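Local coordinates for DNA repair and recombination protein RadB (Thermococcus kodakarensis, PDB 2CVH) that probably takes part in DNA repair and homologous recombination, binding DNA and ATP with very weak ATPase activity and without promoting strand exchange, at residues Ala30-Gln39 against Phe209-Glu217; Ser44-Glu54 against Val102-Ser113. All blocks are in the same frame, centred on the assembly; numbering follows the deposited sequence.

Contact 1 (Ala30-Gln39 against Phe209-Glu217)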
loop_
_atom_site.group_PDB
_atom_site.type_symbol
_atom_site.label_atom_id
_atom_site.label_comp_id
_atom_site.label_asym_id
_atom_site.label_seq_id
_atom_site.Cartn_x
_atom_site.Cartn_y
_atom_site.Cartn_z
ATOM N N ALA A 30 -2.896 4.433 -11.701
ATOM C CA ALA A 30 -3.029 3.311 -12.625
ATOM C C ALA A 30 -1.737 2.489 -12.709
ATOM O O ALA A 30 -1.614 1.602 -13.563
ATOM C CB ALA A 30 -3.458 3.788 -14.008
ATOM N N SER A 31 -0.792 2.752 -11.797
ATOM C CA SER A 31 0.470 1.998 -11.763
ATOM C C SER A 31 0.127 0.623 -11.226
ATOM O O SER A 31 0.887 -0.331 -11.411
ATOM C CB SER A 31 1.506 2.668 -10.845
ATOM O OG SER A 31 1.081 2.722 -9.475
ATOM N N GLY A 32 -1.010 0.538 -10.520
ATOM C CA GLY A 32 -1.456 -0.730 -9.971
ATOM C C GLY A 32 -1.277 -0.856 -8.468
ATOM O O GLY A 32 -1.504 -1.935 -7.917
ATOM N N LYS A 33 -0.880 0.223 -7.790
ATOM C CA LYS A 33 -0.669 0.169 -6.342
ATOM C C LYS A 33 -1.959 -0.095 -5.554
ATOM O O LYS A 33 -1.997 -0.987 -4.696
ATOM C CB LYS A 33 0.081 1.395 -5.844
ATOM C CG LYS A 33 -0.531 2.711 -6.150
ATOM C CD LYS A 33 0.452 3.819 -5.797
ATOM C CE LYS A 33 -0.242 5.158 -5.676
ATOM N NZ LYS A 33 -0.716 5.726 -6.957
ATOM N N THR A 34 -3.026 0.621 -5.898
ATOM C CA THR A 34 -4.329 0.423 -5.272
ATOM C C THR A 34 -4.907 -0.977 -5.600
ATOM O O THR A 34 -5.411 -1.693 -4.719
ATOM C CB THR A 34 -5.301 1.518 -5.728
ATOM O OG1 THR A 34 -4.702 2.804 -5.472
ATOM C CG2 THR A 34 -6.641 1.401 -4.964
ATOM N N THR A 35 -4.787 -1.394 -6.853
ATOM C CA THR A 35 -5.291 -2.708 -7.214
ATOM C C THR A 35 -4.532 -3.768 -6.435
ATOM O O THR A 35 -5.114 -4.754 -6.003
ATOM C CB THR A 35 -5.194 -2.973 -8.754
ATOM O OG1 THR A 35 -5.813 -1.889 -9.451
ATOM C CG2 THR A 35 -5.922 -4.273 -9.149
ATOM N N LEU A 36 -3.234 -3.557 -6.235
ATOM C CA LEU A 36 -2.411 -4.515 -5.497
ATOM C C LEU A 36 -2.952 -4.587 -4.059
ATOM O O LEU A 36 -3.131 -5.675 -3.493
ATOM C CB LEU A 36 -0.952 -4.048 -5.473
ATOM C CG LEU A 36 0.204 -5.055 -5.485
ATOM C CD1 LEU A 36 1.394 -4.425 -4.752
ATOM C CD2 LEU A 36 -0.163 -6.397 -4.860
ATOM N N ALA A 37 -3.199 -3.419 -3.480
ATOM C CA ALA A 37 -3.732 -3.330 -2.125
ATOM C C ALA A 37 -5.063 -4.080 -2.032
ATOM O O ALA A 37 -5.236 -4.937 -1.148
ATOM C CB ALA A 37 -3.921 -1.860 -1.737
ATOM N N LEU A 38 -5.963 -3.792 -2.978
ATOM C CA LEU A 38 -7.287 -4.423 -3.044
ATOM C C LEU A 38 -7.193 -5.942 -3.133
ATOM O O LEU A 38 -7.899 -6.660 -2.423
ATOM C CB LEU A 38 -8.087 -3.908 -4.261
ATOM C CG LEU A 38 -9.047 -2.703 -4.276
ATOM C CD1 LEU A 38 -9.730 -2.571 -5.658
ATOM C CD2 LEU A 38 -10.124 -2.876 -3.234
ATOM N N GLN A 39 -6.308 -6.425 -4.001
ATOM C CA GLN A 39 -6.126 -7.841 -4.201
ATOM C C GLN A 39 -5.523 -8.552 -3.011
ATOM O O GLN A 39 -5.925 -9.675 -2.689
ATOM C CB GLN A 39 -5.281 -8.084 -5.445
ATOM C CG GLN A 39 -5.021 -9.552 -5.758
ATOM C CD GLN A 39 -4.759 -9.784 -7.243
ATOM O OE1 GLN A 39 -3.822 -10.491 -7.634
ATOM N NE2 GLN A 39 -5.616 -9.213 -8.077
ATOM N N PHE A 209 3.811 -7.724 -14.227
ATOM C CA PHE A 209 2.436 -8.118 -13.987
ATOM C C PHE A 209 1.549 -7.290 -14.907
ATOM O O PHE A 209 2.040 -6.382 -15.580
ATOM C CB PHE A 209 2.075 -7.938 -12.486
ATOM C CG PHE A 209 2.070 -6.489 -12.006
ATOM C CD1 PHE A 209 3.249 -5.870 -11.568
ATOM C CD2 PHE A 209 0.876 -5.766 -11.938
ATOM C CE1 PHE A 209 3.230 -4.566 -11.073
ATOM C CE2 PHE A 209 0.855 -4.456 -11.441
ATOM C CZ PHE A 209 2.038 -3.860 -11.008
ATOM N N ARG A 210 0.260 -7.618 -14.967
ATOM C CA ARG A 210 -0.679 -6.841 -15.784
ATOM C C ARG A 210 -1.969 -6.563 -15.019
ATOM O O ARG A 210 -2.389 -7.344 -14.184
ATOM C CB ARG A 210 -0.982 -7.532 -17.134
ATOM C CG ARG A 210 -1.450 -8.934 -16.998
ATOM C CD ARG A 210 -1.606 -9.640 -18.323
ATOM N NE ARG A 210 -1.722 -11.086 -18.111
ATOM C CZ ARG A 210 -2.856 -11.780 -18.193
ATOM N NH1 ARG A 210 -4.001 -11.174 -18.486
ATOM N NH2 ARG A 210 -2.838 -13.092 -18.014
ATOM N N ILE A 211 -2.518 -5.382 -15.230
ATOM C CA ILE A 211 -3.761 -4.986 -14.611
ATOM C C ILE A 211 -4.851 -5.464 -15.550
ATOM O O ILE A 211 -4.882 -5.055 -16.715
ATOM C CB ILE A 211 -3.860 -3.456 -14.456
ATOM C CG1 ILE A 211 -2.733 -2.974 -13.498
ATOM C CG2 ILE A 211 -5.294 -3.071 -13.980
ATOM C CD1 ILE A 211 -2.651 -1.465 -13.285
ATOM N N THR A 212 -5.690 -6.368 -15.057
ATOM C CA THR A 212 -6.790 -6.927 -15.829
ATOM C C THR A 212 -8.109 -6.745 -15.074
ATOM O O THR A 212 -8.157 -6.089 -14.036
ATOM C CB THR A 212 -6.612 -8.419 -16.063
ATOM O OG1 THR A 212 -6.796 -9.121 -14.821
ATOM C CG2 THR A 212 -5.239 -8.710 -16.633
ATOM N N GLU A 213 -9.174 -7.337 -15.602
ATOM C CA GLU A 213 -10.478 -7.257 -14.970
ATOM C C GLU A 213 -10.451 -8.002 -13.647
ATOM O O GLU A 213 -11.209 -7.664 -12.740
ATOM C CB GLU A 213 -11.551 -7.855 -15.878
ATOM C CG GLU A 213 -12.060 -6.893 -16.933
ATOM C CD GLU A 213 -11.214 -6.864 -18.201
ATOM O OE1 GLU A 213 -11.791 -7.100 -19.285
ATOM O OE2 GLU A 213 -9.988 -6.605 -18.130
ATOM N N ARG A 214 -9.558 -8.992 -13.531
ATOM C CA ARG A 214 -9.440 -9.786 -12.312
ATOM C C ARG A 214 -8.577 -9.135 -11.239
ATOM O O ARG A 214 -8.380 -9.720 -10.173
ATOM C CB ARG A 214 -8.858 -11.161 -12.603
ATOM C CG ARG A 214 -9.478 -11.859 -13.770
ATOM C CD ARG A 214 -8.924 -13.272 -13.926
ATOM N NE ARG A 214 -9.241 -14.112 -12.772
ATOM C CZ ARG A 214 -8.504 -15.145 -12.381
ATOM N NH1 ARG A 214 -7.409 -15.468 -13.055
ATOM N NH2 ARG A 214 -8.837 -15.831 -11.292
ATOM N N GLY A 215 -8.061 -7.940 -11.510
ATOM C CA GLY A 215 -7.204 -7.257 -10.553
ATOM C C GLY A 215 -5.798 -7.134 -11.126
ATOM O O GLY A 215 -5.535 -6.317 -12.013
ATOM N N ILE A 216 -4.906 -7.996 -10.674
ATOM C CA ILE A 216 -3.528 -7.992 -11.131
ATOM C C ILE A 216 -3.152 -9.420 -11.401
ATOM O O ILE A 216 -3.446 -10.316 -10.618
ATOM C CB ILE A 216 -2.592 -7.344 -10.085
ATOM C CG1 ILE A 216 -2.567 -5.824 -10.315
ATOM C CG2 ILE A 216 -1.192 -7.944 -10.165
ATOM C CD1 ILE A 216 -1.915 -5.043 -9.206
ATOM N N GLU A 217 -2.567 -9.646 -12.565
ATOM C CA GLU A 217 -2.194 -10.996 -12.956
ATOM C C GLU A 217 -0.762 -11.102 -13.437
ATOM O O GLU A 217 -0.109 -10.100 -13.711
ATOM C CB GLU A 217 -3.143 -11.504 -14.065
ATOM C CG GLU A 217 -4.587 -11.588 -13.602
ATOM C CD GLU A 217 -5.493 -12.259 -14.606
ATOM O OE1 GLU A 217 -6.247 -11.547 -15.275
ATOM O OE2 GLU A 217 -5.477 -13.499 -14.711
#
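Helix 33-39 passes almost at right angles (93°) across strand 215-217, the short axes 7.6 Å apart, with Gly32 set opposite Ile211, Thr35 opposite Gly215 and Leu36 opposite Ile216. Two isoleucines send their CD1 methyls against the P-loop and the start of the helix. In Ile216, CG1 stands anti to the carbonyl carbon, which carries CD1 in beneath the first turn, 3.4 Å from Gly32 O and 3.6 Å from Leu36 N. These two atoms are themselves joined by the first helical hydrogen bond, so the methyl packs beside that bond. Ile211 works one step earlier: its CD1 lies 3.2 Å from Ala30 O, a carbonyl also bonded by Arg191, and 3.6 Å from Gly32 CA. Gly32, at the N-cap, has a phi of 106° that by itself disfavours a CB, and a CB there would also press on Ile211 CD1 and the Phe209 ring; Phe209 CZ comes within 3.7 Å of Ser31 O. One turn on, Thr35 lays CG2 against the backbone of Gly215, 3.5 Å from its C atom, at a place where the strand too lacks a side chain. Gln39, extended beyond CG, reaches the backbone of Ile216. Behind the contact, strands 206-212 and 215-218 form an antiparallel hairpin closed by a type I turn from Thr212 to Gly215; Thr212 OG1 makes an ST turn with Arg214 N. The contact thus seats the hairpin at the sheet edge against the P-loop (Walker A), whose residues Ala30 to Thr34 are predicted to bind ATP, and the helix after it in this RecA-like ATPase core.

Contact 2 (Ser44-Glu54 against Val102-Ser113)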
loop_
_atom_site.group_PDB
_atom_site.type_symbol
_atom_site.label_atom_id
_atom_site.label_comp_id
_atom_site.label_asym_id
_atom_site.label_seq_id
_atom_site.Cartn_x
_atom_site.Cartn_y
_atom_site.Cartn_z
ATOM N N SER A 44 -6.705 -12.170 1.499
ATOM C CA SER A 44 -6.339 -12.479 2.888
ATOM C C SER A 44 -7.501 -13.194 3.601
ATOM O O SER A 44 -7.280 -14.088 4.420
ATOM C CB SER A 44 -5.926 -11.220 3.666
ATOM O OG SER A 44 -7.007 -10.348 3.926
ATOM N N GLY A 45 -8.737 -12.815 3.271
ATOM C CA GLY A 45 -9.894 -13.458 3.871
ATOM C C GLY A 45 -10.369 -12.905 5.201
ATOM O O GLY A 45 -11.365 -13.382 5.755
ATOM N N LYS A 46 -9.703 -11.869 5.693
ATOM C CA LYS A 46 -10.078 -11.265 6.957
ATOM C C LYS A 46 -10.276 -9.787 6.750
ATOM O O LYS A 46 -10.196 -9.298 5.626
ATOM C CB LYS A 46 -9.000 -11.529 8.008
ATOM C CG LYS A 46 -8.583 -12.988 8.042
ATOM C CD LYS A 46 -7.395 -13.222 8.943
ATOM C CE LYS A 46 -6.763 -14.565 8.620
ATOM N NZ LYS A 46 -6.379 -14.674 7.174
ATOM N N LYS A 47 -10.548 -9.067 7.826
ATOM C CA LYS A 47 -10.776 -7.638 7.707
ATOM C C LYS A 47 -9.549 -6.860 7.250
ATOM O O LYS A 47 -8.402 -7.256 7.483
ATOM C CB LYS A 47 -11.331 -7.069 9.014
ATOM C CG LYS A 47 -12.718 -7.601 9.386
ATOM C CD LYS A 47 -13.047 -7.253 10.837
ATOM C CE LYS A 47 -14.524 -7.458 11.174
ATOM N NZ LYS A 47 -15.012 -6.380 12.095
ATOM N N VAL A 48 -9.812 -5.742 6.593
ATOM C CA VAL A 48 -8.774 -4.886 6.090
ATOM C C VAL A 48 -9.171 -3.497 6.495
ATOM O O VAL A 48 -10.280 -3.063 6.155
ATOM C CB VAL A 48 -8.740 -4.902 4.551
ATOM C CG1 VAL A 48 -7.727 -3.887 4.019
ATOM C CG2 VAL A 48 -8.422 -6.264 4.057
ATOM N N ALA A 49 -8.297 -2.816 7.241
ATOM C CA ALA A 49 -8.555 -1.435 7.647
ATOM C C ALA A 49 -8.002 -0.656 6.470
ATOM O O ALA A 49 -6.824 -0.777 6.156
ATOM C CB ALA A 49 -7.791 -1.081 8.931
ATOM N N TYR A 50 -8.830 0.144 5.822
ATOM C CA TYR A 50 -8.387 0.867 4.659
ATOM C C TYR A 50 -8.617 2.355 4.854
ATOM O O TYR A 50 -9.744 2.829 4.877
ATOM C CB TYR A 50 -9.128 0.310 3.427
ATOM C CG TYR A 50 -8.464 0.589 2.092
ATOM C CD1 TYR A 50 -8.332 1.909 1.615
ATOM C CD2 TYR A 50 -7.982 -0.461 1.296
ATOM C CE1 TYR A 50 -7.729 2.184 0.375
ATOM C CE2 TYR A 50 -7.382 -0.202 0.050
ATOM C CZ TYR A 50 -7.254 1.127 -0.401
ATOM O OH TYR A 50 -6.623 1.406 -1.604
ATOM N N VAL A 51 -7.533 3.085 5.073
ATOM C CA VAL A 51 -7.603 4.528 5.271
ATOM C C VAL A 51 -7.439 5.139 3.893
ATOM O O VAL A 51 -6.336 5.166 3.334
ATOM C CB VAL A 51 -6.497 5.016 6.232
ATOM C CG1 VAL A 51 -6.604 6.511 6.432
ATOM C CG2 VAL A 51 -6.616 4.281 7.578
ATOM N N ASP A 52 -8.559 5.566 3.326
ATOM C CA ASP A 52 -8.567 6.120 1.994
ATOM C C ASP A 52 -8.720 7.606 1.979
ATOM O O ASP A 52 -9.830 8.124 1.907
ATOM C CB ASP A 52 -9.670 5.481 1.163
ATOM C CG ASP A 52 -9.506 5.745 -0.325
ATOM O OD1 ASP A 52 -8.434 6.223 -0.770
ATOM O OD2 ASP A 52 -10.454 5.464 -1.066
ATOM N N THR A 53 -7.594 8.290 1.978
ATOM C CA THR A 53 -7.582 9.737 1.965
ATOM C C THR A 53 -7.644 10.254 0.536
ATOM O O THR A 53 -8.111 11.355 0.296
ATOM C CB THR A 53 -6.299 10.253 2.643
ATOM O OG1 THR A 53 -5.958 9.380 3.729
ATOM C CG2 THR A 53 -6.516 11.644 3.216
ATOM N N GLU A 54 -7.212 9.420 -0.404
ATOM C CA GLU A 54 -7.149 9.771 -1.822
ATOM C C GLU A 54 -8.358 9.326 -2.672
ATOM O O GLU A 54 -8.413 9.591 -3.875
ATOM C CB GLU A 54 -5.840 9.196 -2.409
ATOM C CG GLU A 54 -5.400 9.764 -3.767
ATOM C CD GLU A 54 -5.106 8.676 -4.804
ATOM O OE1 GLU A 54 -5.866 8.575 -5.795
ATOM O OE2 GLU A 54 -4.124 7.918 -4.628
ATOM N N VAL A 102 -8.313 -1.780 15.096
ATOM C CA VAL A 102 -7.642 -2.969 14.601
ATOM C C VAL A 102 -7.499 -4.018 15.687
ATOM O O VAL A 102 -6.863 -3.774 16.705
ATOM C CB VAL A 102 -6.229 -2.626 14.050
ATOM C CG1 VAL A 102 -5.543 -3.891 13.516
ATOM C CG2 VAL A 102 -6.325 -1.557 12.960
ATOM N N ASP A 103 -8.056 -5.197 15.447
ATOM C CA ASP A 103 -7.968 -6.301 16.399
ATOM C C ASP A 103 -7.492 -7.533 15.663
ATOM O O ASP A 103 -7.155 -7.457 14.487
ATOM C CB ASP A 103 -9.335 -6.582 17.028
ATOM C CG ASP A 103 -10.469 -6.527 16.014
ATOM O OD1 ASP A 103 -11.385 -5.695 16.193
ATOM O OD2 ASP A 103 -10.447 -7.306 15.038
ATOM N N SER A 104 -7.537 -8.677 16.325
ATOM C CA SER A 104 -7.112 -9.931 15.726
ATOM C C SER A 104 -7.951 -10.411 14.531
ATOM O O SER A 104 -7.649 -11.443 13.931
ATOM C CB SER A 104 -7.052 -11.012 16.804
ATOM O OG SER A 104 -8.176 -10.903 17.671
ATOM N N ASN A 105 -9.016 -9.684 14.208
ATOM C CA ASN A 105 -9.884 -10.042 13.083
ATOM C C ASN A 105 -9.351 -9.489 11.766
ATOM O O ASN A 105 -9.792 -9.897 10.688
ATOM C CB ASN A 105 -11.304 -9.527 13.292
ATOM C CG ASN A 105 -12.182 -10.501 14.054
ATOM O OD1 ASN A 105 -13.001 -10.085 14.880
ATOM N ND2 ASN A 105 -12.059 -11.788 13.753
ATOM N N PHE A 106 -8.428 -8.538 11.874
ATOM C CA PHE A 106 -7.803 -7.903 10.719
ATOM C C PHE A 106 -6.581 -8.658 10.181
ATOM O O PHE A 106 -5.768 -9.200 10.953
ATOM C CB PHE A 106 -7.403 -6.477 11.084
ATOM C CG PHE A 106 -8.554 -5.561 11.223
ATOM C CD1 PHE A 106 -9.485 -5.745 12.243
ATOM C CD2 PHE A 106 -8.735 -4.521 10.327
ATOM C CE1 PHE A 106 -10.589 -4.893 12.379
ATOM C CE2 PHE A 106 -9.828 -3.663 10.446
ATOM C CZ PHE A 106 -10.764 -3.848 11.477
ATOM N N ALA A 107 -6.460 -8.690 8.852
ATOM C CA ALA A 107 -5.323 -9.341 8.203
ATOM C C ALA A 107 -4.386 -8.309 7.599
ATOM O O ALA A 107 -3.192 -8.573 7.460
ATOM C CB ALA A 107 -5.782 -10.298 7.118
ATOM N N LEU A 108 -4.884 -7.091 7.413
ATOM C CA LEU A 108 -4.113 -6.050 6.752
ATOM C C LEU A 108 -4.628 -4.652 7.016
ATOM O O LEU A 108 -5.819 -4.453 7.250
ATOM C CB LEU A 108 -4.219 -6.297 5.228
ATOM C CG LEU A 108 -3.483 -5.459 4.173
ATOM C CD1 LEU A 108 -1.999 -5.835 4.233
ATOM C CD2 LEU A 108 -4.055 -5.737 2.765
ATOM N N VAL A 109 -3.720 -3.681 6.930
ATOM C CA VAL A 109 -4.050 -2.262 7.077
ATOM C C VAL A 109 -3.493 -1.645 5.788
ATOM O O VAL A 109 -2.427 -2.049 5.325
ATOM C CB VAL A 109 -3.337 -1.585 8.320
ATOM C CG1 VAL A 109 -3.667 -0.102 8.384
ATOM C CG2 VAL A 109 -3.755 -2.264 9.628
ATOM N N VAL A 110 -4.212 -0.694 5.208
ATOM C CA VAL A 110 -3.779 -0.019 3.993
ATOM C C VAL A 110 -4.036 1.443 4.217
ATOM O O VAL A 110 -5.111 1.812 4.685
ATOM C CB VAL A 110 -4.592 -0.450 2.721
ATOM C CG1 VAL A 110 -4.097 0.335 1.512
ATOM C CG2 VAL A 110 -4.491 -1.974 2.480
ATOM N N VAL A 111 -3.027 2.274 3.984
ATOM C CA VAL A 111 -3.216 3.712 4.124
ATOM C C VAL A 111 -2.988 4.251 2.725
ATOM O O VAL A 111 -2.071 3.810 2.035
ATOM C CB VAL A 111 -2.252 4.353 5.152
ATOM C CG1 VAL A 111 -2.588 5.836 5.309
ATOM C CG2 VAL A 111 -2.378 3.646 6.510
ATOM N N ASP A 112 -3.842 5.162 2.284
ATOM C CA ASP A 112 -3.738 5.693 0.935
ATOM C C ASP A 112 -4.162 7.144 0.956
ATOM O O ASP A 112 -5.333 7.444 0.772
ATOM C CB ASP A 112 -4.663 4.867 0.023
ATOM C CG ASP A 112 -4.566 5.243 -1.452
ATOM O OD1 ASP A 112 -3.943 6.267 -1.813
ATOM O OD2 ASP A 112 -5.137 4.481 -2.261
ATOM N N SER A 113 -3.214 8.060 1.066
ATOM C CA SER A 113 -1.794 7.760 1.140
ATOM C C SER A 113 -1.183 8.695 2.166
ATOM O O SER A 113 -0.728 8.257 3.215
ATOM C CB SER A 113 -1.166 8.027 -0.226
ATOM O OG SER A 113 -1.501 9.316 -0.713
HETATM O O HOH W 1 -13.384 -7.381 14.623
#
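A chi1 of -72° in Phe106, with CG anti to the carbonyl carbon, brings the ring under Lys47 CB, which sits over its middle in a CH-pi contact, 3.7 Å from the centroid; chi1 of -65° in Lys47 leads its chain on until CD reaches Phe106 CE1. Val102 CA lies over the opposite face, toward its rim, Ala49 N meets the ring edge in plane, and Ala49 CB approaches Phe106 CE2 at 3.6 Å. With the ring cut back to an alanine, a gap is likely to open between Lys47 CB, Ala49 and Val102. Beyond the ring, one water links Lys47 NZ with Asp103 OD2 and Asn105 OD1. On the face of the sheet that bears Val48, Tyr50 and Asp112, Tyr50 spreads its ring over Val110 CG1, 3.9 Å from the centroid, while its hydroxyl gives a weak 3.5 Å bond to Asp112 OD2. Backbone bonds pair the strands in parallel, with a beta bulge at Ala107, where consecutive Lys47 and Val48 pair with Phe106 and Leu108; Asp112 N donates to Val51 O at 2.7 Å. Just past the end of strand 47-52, two amides grip Asp112 O, Thr53 N at 2.7 Å and Glu54 N at 3.0 Å. These are neighbouring parallel strands of the RecA-like core, and the run of aliphatic residues ending in Asp112, followed by a cis peptide, is consistent with a Walker B strand.

How the contacts relate
Contacts 1 and 2 lie about 17 Å apart between centres and are joined by helix 33-44, which leads through a short turn into strand 47-52. One flank of the helix meets the hairpin of contact 1, while other residues of the same turns pack on the parallel strands of contact 2: Ala37 CB lies 3.9 Å from Val110 CG1, and Thr34 CG2 lies 3.4 Å from Tyr50 OH. Thr34 OG1 also comes within 3.6 Å of Asp112 OD2, placing the Walker A threonine beside the probable Walker B aspartate. From contact 2, Glu54 approaches Tyr29, another residue predicted to bind ATP. Contact 1 thus holds part of the presumed nucleotide site, and contact 2 borders it.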